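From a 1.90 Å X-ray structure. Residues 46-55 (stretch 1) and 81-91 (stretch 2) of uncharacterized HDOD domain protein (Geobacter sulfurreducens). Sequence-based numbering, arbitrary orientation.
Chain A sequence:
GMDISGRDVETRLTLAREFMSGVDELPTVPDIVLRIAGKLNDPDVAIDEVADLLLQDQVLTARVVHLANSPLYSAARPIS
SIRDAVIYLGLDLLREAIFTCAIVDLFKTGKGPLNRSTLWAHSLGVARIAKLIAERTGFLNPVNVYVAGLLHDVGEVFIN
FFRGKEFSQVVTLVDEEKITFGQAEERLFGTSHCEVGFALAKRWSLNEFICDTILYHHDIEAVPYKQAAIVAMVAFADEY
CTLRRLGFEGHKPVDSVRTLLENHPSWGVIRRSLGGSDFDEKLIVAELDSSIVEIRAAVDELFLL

Stretch 1 46-55: AIDEVADLLL
Stretch 2 (81-91) SIRDAVIYLGL

A helix beginning at Ile-47, after Ala-46 as N-cap, and one beginning at Ile-82 and continuing past Leu-91 run roughly antiparallel, with 139° between their N-to-C directions and axes 10.7 Å apart at closest approach. The register is set by two CA pairs: Ile-47 lies 5.6 Å from Leu-91, CA to CA, and Ala-51 lies 7.0 Å from Val-86 by the same measure. No hydrogen bond crosses the interface; apolar packing holds it, burying 398 Å² in total.

Stretch 2 opens with Ser-81 as N-cap (phi/psi -108/164, chi1 p). Its OG accepts from Asp-84 N at 3.1 Å, and Asp-84 OD2 (chi1 m) accepts from Ser-81 N at 3.2 Å, a reciprocal pair in which Ser-81 OG caps Asp-84 N and the Asp-84 carboxylate takes Ser-81 N. Residues 82-89 then hold helical phi/psi.

Ile-82 (chi1 t, chi2 p) points toward stretch 1 and meets Leu-54 (chi1 m, chi2 t), also directed toward its partner; their CD1 atoms come to 3.4 Å, a tight methyl-to-methyl contact. In Arg-83 (chi4 166°), chi1 t and chi3 t, with a bend at chi2 p (47°), bring the guanidinium nearer although the CA-to-CB bond points away, leaving Arg-83 NH1 4.0 Å from Asp-48 OD1 (Asp-48 chi1 m). The carboxylate oxygen lies well out of the guanidinium plane, so opposite charges are near each other without a salt bridge, and no N-H points at the oxygen.

Ala-85 makes no contact with stretch 1. Val-86 (chi1 t) is the hub: its CG2 sits 3.7 Å from Ala-51 CB, and its CG1 sits 3.7 Å from Ile-47 CD1. Ile-47, with both chi angles t, reaches across far enough for its CD1 to come 3.3 Å from the carbonyl oxygen, Val-86 O. Ile-87, Tyr-88 and Leu-89 (each chi1 m) stay out of the contact.

Gly-90 breaks the run of helical torsions with phi/psi 73/176, a positive phi that by itself favours glycine, and its N makes only a weak bond to Val-86 O, 3.3 Å. Ile-47 CD1 packs on the backbone here, 3.6 Å from both Gly-90 C and Leu-91 N. Leu-91 returns to helical values (-61/-49); its CA-to-CB bond points sideways, yet with chi1 t and chi2 p its CD1 comes 3.9 Å from CG2 of Val-50 (chi1 t).

The readable rule is spacing: Ile-47, Val-50, Ala-51 and Leu-54 supply an i, i+3, i+4, i+7 apolar stripe, answered by Ile-82, Val-86 and Leu-91.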

# COMPACT_ATOMS: atom_id res chain seq x y z
N ALA A 46 1.93 23.54 9.49
CA ALA A 46 2.67 24.49 8.66
C ALA A 46 3.52 23.73 7.65
O ALA A 46 4.32 22.87 8.01
CB ALA A 46 3.56 25.37 9.53
N ILE A 47 3.33 24.06 6.37
CA ILE A 47 3.99 23.34 5.28
C ILE A 47 5.52 23.42 5.42
O ILE A 47 6.23 22.42 5.23
CB ILE A 47 3.46 23.79 3.86
CG1 ILE A 47 3.84 22.78 2.77
CG2 ILE A 47 3.90 25.21 3.50
CD1 ILE A 47 3.08 22.98 1.47
N ASP A 48 6.01 24.60 5.81
CA ASP A 48 7.44 24.83 5.97
C ASP A 48 8.04 24.00 7.07
O ASP A 48 9.22 23.68 7.00
CB ASP A 48 7.73 26.31 6.19
CG ASP A 48 7.38 27.13 4.99
OD1 ASP A 48 7.75 26.72 3.87
OD2 ASP A 48 6.71 28.17 5.15
N GLU A 49 7.25 23.62 8.07
CA GLU A 49 7.73 22.68 9.09
C GLU A 49 7.98 21.34 8.47
O GLU A 49 9.03 20.73 8.72
CB GLU A 49 6.75 22.55 10.24
CG GLU A 49 6.65 23.83 11.03
CD GLU A 49 5.50 23.83 11.99
OE1 GLU A 49 4.93 22.73 12.23
OE2 GLU A 49 5.17 24.92 12.50
N VAL A 50 7.04 20.89 7.63
CA VAL A 50 7.20 19.62 6.91
C VAL A 50 8.43 19.68 5.97
O VAL A 50 9.31 18.80 5.99
CB VAL A 50 5.91 19.27 6.12
CG1 VAL A 50 6.06 17.93 5.40
CG2 VAL A 50 4.71 19.26 7.05
N ALA A 51 8.47 20.75 5.17
CA ALA A 51 9.58 21.05 4.27
C ALA A 51 10.91 21.03 5.00
O ALA A 51 11.91 20.49 4.51
CB ALA A 51 9.38 22.43 3.61
N ASP A 52 10.92 21.63 6.18
CA ASP A 52 12.13 21.72 6.98
C ASP A 52 12.69 20.38 7.42
O ASP A 52 13.90 20.27 7.59
CB ASP A 52 11.92 22.64 8.17
CG ASP A 52 12.02 24.10 7.79
OD1 ASP A 52 12.25 24.40 6.60
OD2 ASP A 52 11.86 24.95 8.69
N LEU A 53 11.83 19.37 7.57
CA LEU A 53 12.27 18.00 7.89
C LEU A 53 13.24 17.44 6.85
O LEU A 53 14.10 16.65 7.20
CB LEU A 53 11.10 17.04 8.07
CG LEU A 53 10.05 17.36 9.14
CD1 LEU A 53 8.93 16.36 9.10
CD2 LEU A 53 10.65 17.41 10.52
N LEU A 54 13.12 17.85 5.59
CA LEU A 54 14.02 17.37 4.53
C LEU A 54 15.39 18.04 4.48
O LEU A 54 16.33 17.45 3.92
CB LEU A 54 13.40 17.58 3.17
CG LEU A 54 12.06 16.92 2.87
CD1 LEU A 54 11.66 17.47 1.52
CD2 LEU A 54 12.18 15.37 2.89
N LEU A 55 15.49 19.26 5.03
CA LEU A 55 16.67 20.16 4.89
C LEU A 55 18.03 19.49 5.00
O LEU A 55 18.92 19.79 4.20
CB LEU A 55 16.61 21.30 5.92
CG LEU A 55 15.60 22.41 5.62
CD1 LEU A 55 15.33 23.22 6.88
CD2 LEU A 55 16.10 23.30 4.48
N SER A 81 13.27 22.67 -7.65
CA SER A 81 13.63 22.74 -6.25
C SER A 81 12.52 22.18 -5.36
O SER A 81 11.37 22.01 -5.79
CB SER A 81 13.90 24.19 -5.84
OG SER A 81 12.74 24.99 -6.01
N ILE A 82 12.90 21.91 -4.12
CA ILE A 82 11.97 21.63 -3.05
C ILE A 82 11.01 22.81 -2.75
O ILE A 82 9.83 22.61 -2.40
CB ILE A 82 12.75 21.21 -1.79
CG1 ILE A 82 11.83 20.47 -0.83
CG2 ILE A 82 13.52 22.40 -1.17
CD1 ILE A 82 11.35 19.11 -1.41
N ARG A 83 11.51 24.03 -2.90
CA ARG A 83 10.66 25.21 -2.76
C ARG A 83 9.49 25.16 -3.78
O ARG A 83 8.33 25.42 -3.43
CB ARG A 83 11.52 26.49 -2.89
CG ARG A 83 10.75 27.81 -2.74
CD ARG A 83 9.82 27.81 -1.54
NE ARG A 83 9.26 29.14 -1.26
CZ ARG A 83 8.23 29.37 -0.44
NH1 ARG A 83 7.62 28.36 0.18
NH2 ARG A 83 7.80 30.61 -0.25
N ASP A 84 9.80 24.78 -5.03
CA ASP A 84 8.79 24.55 -6.06
C ASP A 84 7.77 23.49 -5.61
O ASP A 84 6.57 23.66 -5.80
CB ASP A 84 9.41 24.06 -7.39
CG ASP A 84 10.25 25.12 -8.12
OD1 ASP A 84 10.02 26.34 -7.94
OD2 ASP A 84 11.13 24.69 -8.91
N ALA A 85 8.27 22.38 -5.07
CA ALA A 85 7.42 21.28 -4.66
C ALA A 85 6.45 21.80 -3.58
O ALA A 85 5.25 21.64 -3.70
CB ALA A 85 8.26 20.10 -4.17
N VAL A 86 6.96 22.50 -2.58
CA VAL A 86 6.11 23.06 -1.52
C VAL A 86 4.96 23.94 -2.06
O VAL A 86 3.78 23.77 -1.70
CB VAL A 86 6.96 23.84 -0.51
CG1 VAL A 86 6.10 24.80 0.37
CG2 VAL A 86 7.79 22.85 0.32
N ILE A 87 5.33 24.85 -2.95
CA ILE A 87 4.41 25.83 -3.50
C ILE A 87 3.39 25.11 -4.35
O ILE A 87 2.21 25.42 -4.25
CB ILE A 87 5.14 26.90 -4.37
CG1 ILE A 87 6.06 27.78 -3.51
CG2 ILE A 87 4.15 27.81 -5.08
CD1 ILE A 87 7.00 28.64 -4.34
N TYR A 88 3.84 24.14 -5.14
CA TYR A 88 2.99 23.52 -6.14
C TYR A 88 2.21 22.32 -5.66
O TYR A 88 1.07 22.16 -6.07
CB TYR A 88 3.77 23.24 -7.45
CG TYR A 88 3.97 24.54 -8.26
CD1 TYR A 88 4.82 25.55 -7.80
CD2 TYR A 88 3.22 24.78 -9.43
CE1 TYR A 88 4.98 26.73 -8.51
CE2 TYR A 88 3.38 25.97 -10.15
CZ TYR A 88 4.26 26.94 -9.69
OH TYR A 88 4.43 28.15 -10.35
N LEU A 89 2.76 21.50 -4.78
CA LEU A 89 2.05 20.31 -4.30
C LEU A 89 1.04 20.62 -3.20
O LEU A 89 -0.02 20.01 -3.13
CB LEU A 89 3.02 19.24 -3.79
CG LEU A 89 3.62 18.21 -4.76
CD1 LEU A 89 4.23 18.81 -6.01
CD2 LEU A 89 4.67 17.36 -4.02
N GLY A 90 1.38 21.56 -2.32
CA GLY A 90 0.62 21.78 -1.09
C GLY A 90 0.86 20.67 -0.06
O GLY A 90 1.56 19.68 -0.32
N LEU A 91 0.26 20.85 1.11
CA LEU A 91 0.59 20.09 2.32
C LEU A 91 0.35 18.59 2.14
O LEU A 91 1.23 17.78 2.43
CB LEU A 91 -0.20 20.63 3.52
CG LEU A 91 -0.18 19.93 4.89
CD1 LEU A 91 1.22 19.95 5.50
CD2 LEU A 91 -1.21 20.55 5.81